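Local coordinates for protein beta-fructofuranosidase (Arthrobacter, PDB 3WPU) that belongs to the levansucrase/invertase family, whose members are built on a five-bladed beta-propeller fold, at residues 353-357 with 417-423; 507-512 with 536-540; 65-69 with 132-136. All blocks are in the same frame, centred on the assembly; numbering follows the deposited sequence.

Contact 1 (353-357 with 417-423); sequences TISHR and HFQAYSH
The end of strand 348-355 and its continuation to R357 face a loop that leads into strand 423-425. The two segments run in opposite senses. The CA atoms of I354 and S422 are 6.4 Å apart, and those of R357 and H417 are 9.2 Å apart. At the start of 417-423, H417 (chi1 t) directs its CA-to-CB bond toward the other segment. NE2 of H417 accepts a nearly straight hydrogen bond of 3.2 Å from NH1 of R357. The arginine side chain is stretched, with chi1 to chi3 all t, and its NE makes a salt bridge with D365. The chain bows away over Q419 and A420. It returns at Y421, which is extended (phi/psi -152/172) with chi1 t; its ring lies between two side chains. I354 lies over one face. The H356 ring (chi1 m) lies over the opposite face as an offset stack, with centroids 3.8 Å apart and planes at 13°. Y421 OH is hydrogen-bonded to E338, and H356 ND1 is hydrogen-bonded to E368. At S422 the backbone takes left-handed helical angles (51/43) and turns a corner. Its CA-to-CB bond points away from I354, and S422 OG is hydrogen-bonded to D76. H423 follows in extended form. H423 CB is 3.8 Å from I354 CD1, and H423 O is 3.4 Å from the same methyl. A glycerol about 5 Å from the S422 side chain may mark a pocket. This buried seam, where one antiparallel sheet meets the chain entering the next, is consistent with a junction of neighbouring blades in a beta-propeller.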
loop_
_atom_site.group_PDB
_atom_site.type_symbol
_atom_site.label_atom_id
_atom_site.label_comp_id
_atom_site.label_asym_id
_atom_site.label_seq_id
_atom_site.Cartn_x
_atom_site.Cartn_y
_atom_site.Cartn_z
ATOM N N THR A 353 -1.144 3.449 6.399
ATOM C CA THR A 353 -2.179 3.644 5.406
ATOM C C THR A 353 -1.823 4.927 4.657
ATOM O O THR A 353 -0.938 5.667 5.086
ATOM C CB THR A 353 -3.576 3.666 6.073
ATOM O OG1 THR A 353 -4.617 3.639 5.083
ATOM C CG2 THR A 353 -3.729 4.871 6.990
ATOM N N ILE A 354 -2.472 5.108 3.530
ATOM C CA ILE A 354 -2.232 6.248 2.638
ATOM C C ILE A 354 -3.495 7.083 2.533
ATOM O O ILE A 354 -4.580 6.518 2.432
ATOM C CB ILE A 354 -1.875 5.725 1.226
ATOM C CG1 ILE A 354 -0.925 4.496 1.303
ATOM C CG2 ILE A 354 -1.308 6.856 0.396
ATOM C CD1 ILE A 354 0.356 4.716 2.056
ATOM N N SER A 355 -3.365 8.424 2.457
ATOM C CA SER A 355 -4.519 9.286 2.284
ATOM C C SER A 355 -4.177 10.485 1.422
ATOM O O SER A 355 -3.016 10.886 1.353
ATOM C CB SER A 355 -5.041 9.779 3.621
ATOM O OG SER A 355 -6.400 10.122 3.535
ATOM N N HIS A 356 -5.210 11.044 0.812
ATOM C CA HIS A 356 -5.093 12.265 0.005
ATOM C C HIS A 356 -5.417 13.477 0.870
ATOM O O HIS A 356 -6.153 13.388 1.842
ATOM C CB HIS A 356 -6.098 12.235 -1.124
ATOM C CG HIS A 356 -5.810 11.216 -2.186
ATOM N ND1 HIS A 356 -4.663 11.224 -2.947
ATOM C CD2 HIS A 356 -6.544 10.169 -2.623
ATOM C CE1 HIS A 356 -4.718 10.240 -3.828
ATOM N NE2 HIS A 356 -5.838 9.568 -3.628
ATOM N N ARG A 357 -4.921 14.650 0.483
ATOM C CA ARG A 357 -5.257 15.864 1.202
ATOM C C ARG A 357 -6.743 16.180 1.070
ATOM O O ARG A 357 -7.394 16.547 2.061
ATOM C CB ARG A 357 -4.434 17.043 0.678
ATOM C CG ARG A 357 -4.803 18.357 1.332
ATOM C CD ARG A 357 -3.743 19.433 1.116
ATOM N NE ARG A 357 -4.064 20.656 1.847
ATOM C CZ ARG A 357 -3.504 21.846 1.614
ATOM N NH1 ARG A 357 -2.568 21.995 0.684
ATOM N NH2 ARG A 357 -3.875 22.901 2.326
ATOM N N HIS A 417 3.626 18.441 -4.193
ATOM C CA HIS A 417 2.418 18.117 -3.419
ATOM C C HIS A 417 1.809 16.776 -3.819
ATOM O O HIS A 417 1.271 16.077 -2.960
ATOM C CB HIS A 417 1.386 19.221 -3.643
ATOM C CG HIS A 417 0.244 19.242 -2.684
ATOM N ND1 HIS A 417 -0.943 18.587 -2.929
ATOM C CD2 HIS A 417 0.057 19.949 -1.547
ATOM C CE1 HIS A 417 -1.799 18.856 -1.956
ATOM N NE2 HIS A 417 -1.215 19.680 -1.107
ATOM N N PHE A 418 1.916 16.405 -5.086
ATOM C CA PHE A 418 1.388 15.140 -5.592
ATOM C C PHE A 418 2.480 14.224 -6.146
ATOM O O PHE A 418 2.214 13.373 -7.000
ATOM C CB PHE A 418 0.346 15.407 -6.671
ATOM C CG PHE A 418 -0.804 16.271 -6.215
ATOM C CD1 PHE A 418 -1.724 15.788 -5.283
ATOM C CD2 PHE A 418 -0.987 17.549 -6.725
ATOM C CE1 PHE A 418 -2.804 16.559 -4.877
ATOM C CE2 PHE A 418 -2.069 18.325 -6.313
ATOM C CZ PHE A 418 -2.962 17.839 -5.375
ATOM N N GLN A 419 3.713 14.384 -5.670
ATOM C CA GLN A 419 4.858 13.694 -6.265
ATOM C C GLN A 419 4.826 12.199 -6.080
ATOM O O GLN A 419 5.518 11.483 -6.793
ATOM C CB GLN A 419 6.194 14.224 -5.716
ATOM C CG GLN A 419 6.428 13.876 -4.248
ATOM C CD GLN A 419 7.760 14.376 -3.729
ATOM O OE1 GLN A 419 8.353 15.319 -4.266
ATOM N NE2 GLN A 419 8.259 13.720 -2.703
ATOM N N ALA A 420 4.077 11.749 -5.072
ATOM C CA ALA A 420 4.089 10.352 -4.666
ATOM C C ALA A 420 2.718 9.944 -4.137
ATOM O O ALA A 420 2.035 10.724 -3.457
ATOM C CB ALA A 420 5.154 10.141 -3.594
ATOM N N TYR A 421 2.314 8.725 -4.476
ATOM C CA TYR A 421 1.121 8.112 -3.906
ATOM C C TYR A 421 1.247 6.576 -3.883
ATOM O O TYR A 421 2.238 6.009 -4.390
ATOM C CB TYR A 421 -0.194 8.604 -4.575
ATOM C CG TYR A 421 -1.340 8.507 -3.607
ATOM C CD1 TYR A 421 -1.345 9.272 -2.455
ATOM C CD2 TYR A 421 -2.369 7.587 -3.795
ATOM C CE1 TYR A 421 -2.352 9.160 -1.522
ATOM C CE2 TYR A 421 -3.375 7.433 -2.848
ATOM C CZ TYR A 421 -3.373 8.230 -1.717
ATOM O OH TYR A 421 -4.374 8.135 -0.748
ATOM N N SER A 422 0.270 5.948 -3.214
ATOM C CA SER A 422 0.197 4.501 -3.023
ATOM C C SER A 422 1.495 3.920 -2.470
ATOM O O SER A 422 1.958 2.835 -2.875
ATOM C CB SER A 422 -0.248 3.814 -4.310
ATOM O OG SER A 422 -1.549 4.270 -4.648
ATOM N N HIS A 423 2.046 4.620 -1.492
ATOM C CA HIS A 423 3.286 4.228 -0.887
ATOM C C HIS A 423 3.137 2.837 -0.251
ATOM O O HIS A 423 2.037 2.412 0.143
ATOM C CB HIS A 423 3.651 5.162 0.250
ATOM C CG HIS A 423 3.770 6.603 -0.124
ATOM N ND1 HIS A 423 2.728 7.340 -0.636
ATOM C CD2 HIS A 423 4.807 7.459 0.011
ATOM C CE1 HIS A 423 3.125 8.590 -0.808
ATOM N NE2 HIS A 423 4.383 8.686 -0.425
#

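Contact 2 (507-512 with 536-540); sequences KIRKIL and LLAQY
Helix 502-512 supplies 507-512, and helix 527-539 supplies 536-539; Y540 follows as the last modelled residue. The backbones come closest at I508 and L536, whose CA atoms are 7.1 Å apart. L536 (chi1 t, chi2 p) points its CA-to-CB bond at the other helix. L536 CD2 packs 3.5 Å from L512 CG and 3.6 Å from I511 CG2, and L536 CG is 4.3 Å from I508 CG1. I508, I511 and L512 all adopt chi1 m, chi2 t. The CA-to-CB bond of I508 leaves sideways, but I508 CD1 reaches within 3.9 Å of L537 CD2. L537 is also m, t. This is apolar helix-helix packing between two helices of the C-terminal helical region, which lies against the hairpin of strands 488-493 and 496-500. I508 and Y540 touch V500, L537 touches F491, F496 and V498, and F516 of helix 514-520 also meets I508. The more exposed side is closed by Y540 (chi1 m, chi2 -93°). Its ring reaches across to the other helix, with Y540 CD2 4.0 Å from I508 CG1. Y540 OH is 4.2 Å from I511 CD1 and 3.3 Å from K507 CD. K507 runs t, t, then chi3 between wells (-148°) and chi4 m, and K507 NZ gives a weak 3.5 Å hydrogen bond to Y540 OH.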
loop_
_atom_site.group_PDB
_atom_site.type_symbol
_atom_site.label_atom_id
_atom_site.label_comp_id
_atom_site.label_asym_id
_atom_site.label_seq_id
_atom_site.Cartn_x
_atom_site.Cartn_y
_atom_site.Cartn_z
ATOM N N LYS A 507 26.801 -16.786 -1.241
ATOM C CA LYS A 507 27.682 -17.889 -0.863
ATOM C C LYS A 507 27.414 -19.124 -1.712
ATOM O O LYS A 507 28.337 -19.763 -2.224
ATOM C CB LYS A 507 27.457 -18.236 0.610
ATOM C CG LYS A 507 28.552 -19.071 1.251
ATOM C CD LYS A 507 28.660 -18.765 2.748
ATOM C CE LYS A 507 30.087 -18.908 3.263
ATOM N NZ LYS A 507 30.553 -20.323 3.277
ATOM N N ILE A 508 26.131 -19.453 -1.838
ATOM C CA ILE A 508 25.677 -20.587 -2.628
ATOM C C ILE A 508 26.130 -20.454 -4.079
ATOM O O ILE A 508 26.590 -21.424 -4.687
ATOM C CB ILE A 508 24.144 -20.709 -2.551
ATOM C CG1 ILE A 508 23.741 -21.197 -1.158
ATOM C CG2 ILE A 508 23.599 -21.634 -3.638
ATOM C CD1 ILE A 508 22.312 -20.862 -0.787
ATOM N N ARG A 509 25.993 -19.257 -4.633
ATOM C CA ARG A 509 26.370 -19.032 -6.011
ATOM C C ARG A 509 27.869 -19.195 -6.206
ATOM O O ARG A 509 28.300 -19.752 -7.208
ATOM C CB ARG A 509 25.921 -17.655 -6.481
ATOM C CG ARG A 509 24.415 -17.570 -6.678
ATOM C CD ARG A 509 23.981 -16.149 -6.983
ATOM N NE ARG A 509 22.557 -16.049 -7.309
ATOM C CZ ARG A 509 22.011 -16.389 -8.478
ATOM N NH1 ARG A 509 22.750 -16.886 -9.469
ATOM N NH2 ARG A 509 20.702 -16.240 -8.660
ATOM N N LYS A 510 28.646 -18.703 -5.248
ATOM C CA LYS A 510 30.102 -18.810 -5.311
ATOM C C LYS A 510 30.546 -20.275 -5.263
ATOM O O LYS A 510 31.354 -20.708 -6.081
ATOM C CB LYS A 510 30.752 -18.001 -4.173
ATOM C CG LYS A 510 30.997 -16.529 -4.509
ATOM C CD LYS A 510 32.441 -16.249 -4.928
ATOM C CE LYS A 510 32.879 -17.026 -6.169
ATOM N NZ LYS A 510 34.358 -16.989 -6.369
ATOM N N ILE A 511 29.998 -21.030 -4.312
ATOM C CA ILE A 511 30.312 -22.456 -4.150
ATOM C C ILE A 511 29.939 -23.307 -5.371
ATOM O O ILE A 511 30.724 -24.173 -5.796
ATOM C CB ILE A 511 29.606 -23.043 -2.908
ATOM C CG1 ILE A 511 30.180 -22.426 -1.630
ATOM C CG2 ILE A 511 29.753 -24.564 -2.865
ATOM C CD1 ILE A 511 29.372 -22.717 -0.389
ATOM N N LEU A 512 28.749 -23.078 -5.933
ATOM C CA LEU A 512 28.260 -23.904 -7.041
ATOM C C LEU A 512 28.764 -23.451 -8.409
ATOM O O LEU A 512 28.910 -24.265 -9.319
ATOM C CB LEU A 512 26.729 -23.956 -7.048
ATOM C CG LEU A 512 26.082 -24.531 -5.796
ATOM C CD1 LEU A 512 24.569 -24.334 -5.846
ATOM C CD2 LEU A 512 26.434 -26.005 -5.607
ATOM N N LEU A 536 23.013 -28.168 -0.585
ATOM C CA LEU A 536 23.578 -26.875 -0.212
ATOM C C LEU A 536 22.450 -25.902 0.142
ATOM O O LEU A 536 22.544 -25.152 1.111
ATOM C CB LEU A 536 24.449 -26.327 -1.348
ATOM C CG LEU A 536 25.391 -25.157 -1.056
ATOM C CD1 LEU A 536 26.343 -25.431 0.105
ATOM C CD2 LEU A 536 26.173 -24.829 -2.315
ATOM N N LEU A 537 21.378 -25.937 -0.635
ATOM C CA LEU A 537 20.227 -25.087 -0.378
ATOM C C LEU A 537 19.590 -25.429 0.969
ATOM O O LEU A 537 19.318 -24.535 1.784
ATOM C CB LEU A 537 19.221 -25.221 -1.519
ATOM C CG LEU A 537 19.610 -24.467 -2.789
ATOM C CD1 LEU A 537 18.674 -24.855 -3.928
ATOM C CD2 LEU A 537 19.591 -22.955 -2.578
ATOM N N ALA A 538 19.380 -26.722 1.215
ATOM C CA ALA A 538 18.814 -27.175 2.487
ATOM C C ALA A 538 19.652 -26.738 3.694
ATOM O O ALA A 538 19.103 -26.486 4.765
ATOM C CB ALA A 538 18.626 -28.684 2.487
ATOM N N GLN A 539 20.970 -26.637 3.523
ATOM C CA GLN A 539 21.848 -26.173 4.609
ATOM C C GLN A 539 21.626 -24.711 5.001
ATOM O O GLN A 539 21.748 -24.362 6.175
ATOM C CB GLN A 539 23.326 -26.400 4.261
ATOM C CG GLN A 539 23.838 -27.727 4.797
ATOM C CD GLN A 539 25.124 -28.197 4.152
ATOM O OE1 GLN A 539 25.806 -27.448 3.442
ATOM N NE2 GLN A 539 25.467 -29.454 4.404
ATOM N N TYR A 540 21.300 -23.868 4.022
ATOM C CA TYR A 540 21.091 -22.439 4.261
ATOM C C TYR A 540 19.609 -22.078 4.374
ATOM O O TYR A 540 18.732 -22.887 4.065
ATOM C CB TYR A 540 21.746 -21.621 3.149
ATOM C CG TYR A 540 23.257 -21.666 3.170
ATOM C CD1 TYR A 540 23.997 -20.690 3.839
ATOM C CD2 TYR A 540 23.950 -22.687 2.526
ATOM C CE1 TYR A 540 25.384 -20.732 3.856
ATOM C CE2 TYR A 540 25.332 -22.738 2.537
ATOM C CZ TYR A 540 26.044 -21.758 3.203
ATOM O OH TYR A 540 27.417 -21.817 3.212
#

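Contact 3 (65-69 with 132-136); sequences PDMSN and ENGGW
N133, M67 and P65 carry most of this contact between two loops. M67 and N133 are nearest by CA (5.1 Å). N133 has chi1 p (78°), and its amide serves both loops. N133 ND2 donates to D66 O at 3.1 Å. N133 OD1 accepts from G135 N at 3.0 Å, an Asx turn within its own loop. P65 lies beside it, with CB 3.8 Å from N133 CB. The loops lead into strands 72-81 and 137-141, the innermost and outermost strands of a four-stranded propeller blade. M67 sits in a type I turn, D66 to N69, where D66 OD2 accepts from S68 N at 3.0 Å in a second Asx turn and also hydrogen-bonds to E70 N. M67 CE approaches W136 CD1 at 4.2 Å; both side chains rest on I96 and F119. M67 O takes 2.9 Å hydrogen bonds from two waters. Water 2 donates to N133 O (2.7 Å) and accepts from W136 N (2.8 Å); water 3 donates to W136 O (2.9 Å).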
loop_
_atom_site.group_PDB
_atom_site.type_symbol
_atom_site.label_atom_id
_atom_site.label_comp_id
_atom_site.label_asym_id
_atom_site.label_seq_id
_atom_site.Cartn_x
_atom_site.Cartn_y
_atom_site.Cartn_z
ATOM N N PRO A 65 13.149 9.248 -14.827
ATOM C CA PRO A 65 13.053 8.192 -15.818
ATOM C C PRO A 65 11.700 7.483 -15.724
ATOM O O PRO A 65 10.960 7.620 -14.716
ATOM C CB PRO A 65 14.184 7.262 -15.432
ATOM C CG PRO A 65 14.245 7.383 -13.934
ATOM C CD PRO A 65 13.889 8.813 -13.627
ATOM N N ASP A 66 11.389 6.739 -16.774
ATOM C CA ASP A 66 10.169 5.924 -16.829
ATOM C C ASP A 66 10.523 4.438 -16.835
ATOM O O ASP A 66 11.293 3.959 -17.676
ATOM C CB ASP A 66 9.297 6.317 -18.003
ATOM C CG ASP A 66 7.994 5.562 -18.017
ATOM O OD1 ASP A 66 6.975 6.135 -17.590
ATOM O OD2 ASP A 66 8.015 4.391 -18.451
ATOM N N MET A 67 9.976 3.700 -15.869
ATOM C CA MET A 67 10.375 2.329 -15.640
ATOM C C MET A 67 9.966 1.345 -16.742
ATOM O O MET A 67 10.556 0.265 -16.861
ATOM C CB MET A 67 9.760 1.876 -14.324
ATOM C CG MET A 67 8.227 1.704 -14.365
ATOM S SD MET A 67 7.523 1.450 -12.716
ATOM C CE MET A 67 8.000 -0.214 -12.259
ATOM N N SER A 68 8.945 1.708 -17.524
ATOM C CA SER A 68 8.431 0.837 -18.588
ATOM C C SER A 68 8.795 1.358 -19.977
ATOM O O SER A 68 8.269 0.853 -20.969
ATOM C CB SER A 68 6.911 0.643 -18.467
ATOM O OG SER A 68 6.135 1.780 -18.902
ATOM N N ASN A 69 9.694 2.335 -20.042
ATOM C CA ASN A 69 10.003 3.012 -21.311
ATOM C C ASN A 69 8.723 3.532 -21.974
ATOM O O ASN A 69 8.572 3.508 -23.207
ATOM C CB ASN A 69 10.743 2.050 -22.247
ATOM C CG ASN A 69 12.144 1.720 -21.774
ATOM O OD1 ASN A 69 12.746 2.434 -20.973
ATOM N ND2 ASN A 69 12.691 0.637 -22.309
ATOM N N GLU A 132 19.489 3.409 -14.765
ATOM C CA GLU A 132 18.883 4.556 -14.102
ATOM C C GLU A 132 17.394 4.335 -13.812
ATOM O O GLU A 132 16.917 4.707 -12.737
ATOM C CB GLU A 132 19.055 5.830 -14.943
ATOM C CG GLU A 132 18.695 7.089 -14.169
ATOM C CD GLU A 132 18.457 8.298 -15.051
ATOM O OE1 GLU A 132 18.155 8.123 -16.254
ATOM O OE2 GLU A 132 18.533 9.427 -14.521
ATOM N N ASN A 133 16.663 3.719 -14.746
ATOM C CA ASN A 133 15.220 3.583 -14.592
ATOM C C ASN A 133 14.834 2.364 -13.742
ATOM O O ASN A 133 13.651 2.027 -13.663
ATOM C CB ASN A 133 14.504 3.545 -15.949
ATOM C CG ASN A 133 14.610 2.203 -16.639
ATOM O OD1 ASN A 133 15.476 1.373 -16.318
ATOM N ND2 ASN A 133 13.721 1.983 -17.602
ATOM N N GLY A 134 15.825 1.723 -13.139
ATOM C CA GLY A 134 15.601 0.553 -12.255
ATOM C C GLY A 134 15.855 -0.779 -12.929
ATOM O O GLY A 134 15.963 -1.818 -12.268
ATOM N N GLY A 135 15.934 -0.777 -14.250
ATOM C CA GLY A 135 16.272 -1.979 -15.006
ATOM C C GLY A 135 15.187 -3.053 -15.067
ATOM O O GLY A 135 15.480 -4.227 -15.308
ATOM N N TRP A 136 13.929 -2.654 -14.848
ATOM C CA TRP A 136 12.806 -3.606 -14.892
ATOM C C TRP A 136 12.434 -3.952 -16.319
ATOM O O TRP A 136 12.400 -3.062 -17.186
ATOM C CB TRP A 136 11.560 -3.037 -14.190
ATOM C CG TRP A 136 11.721 -2.829 -12.725
ATOM C CD1 TRP A 136 11.972 -1.652 -12.098
ATOM C CD2 TRP A 136 11.657 -3.824 -11.689
ATOM N NE1 TRP A 136 12.048 -1.831 -10.759
ATOM C CE2 TRP A 136 11.878 -3.158 -10.471
ATOM C CE3 TRP A 136 11.437 -5.194 -11.682
ATOM C CZ2 TRP A 136 11.870 -3.806 -9.252
ATOM C CZ3 TRP A 136 11.438 -5.856 -10.460
ATOM C CH2 TRP A 136 11.655 -5.159 -9.261
HETATM O O HOH W 1 13.545 4.259 -19.088
HETATM O O HOH W 2 12.707 -0.133 -14.927
HETATM O O HOH W 3 10.133 -1.957 -18.607
#

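How the contacts relate
From the N terminus, contact 3 comes first. Across 62 residues with the first strands of the large mixed sheet, it ties the loop before strand 72-81 to the loop before strand 137-141. Contact 1 follows, closing 59 residues; it joins two later antiparallel sheets near the centre of the chain. Contact 2 closes the shortest loop, a mostly helical one of 23 residues, and ties helix 502-512 to helix 527-539. The three loops run in series and none nests in or crosses another. No two contacts touch. The centre of contact 3 is about 21 Å from that of contact 1 and about 31 Å from that of contact 2; those of contacts 1 and 2 are about 41 Å apart.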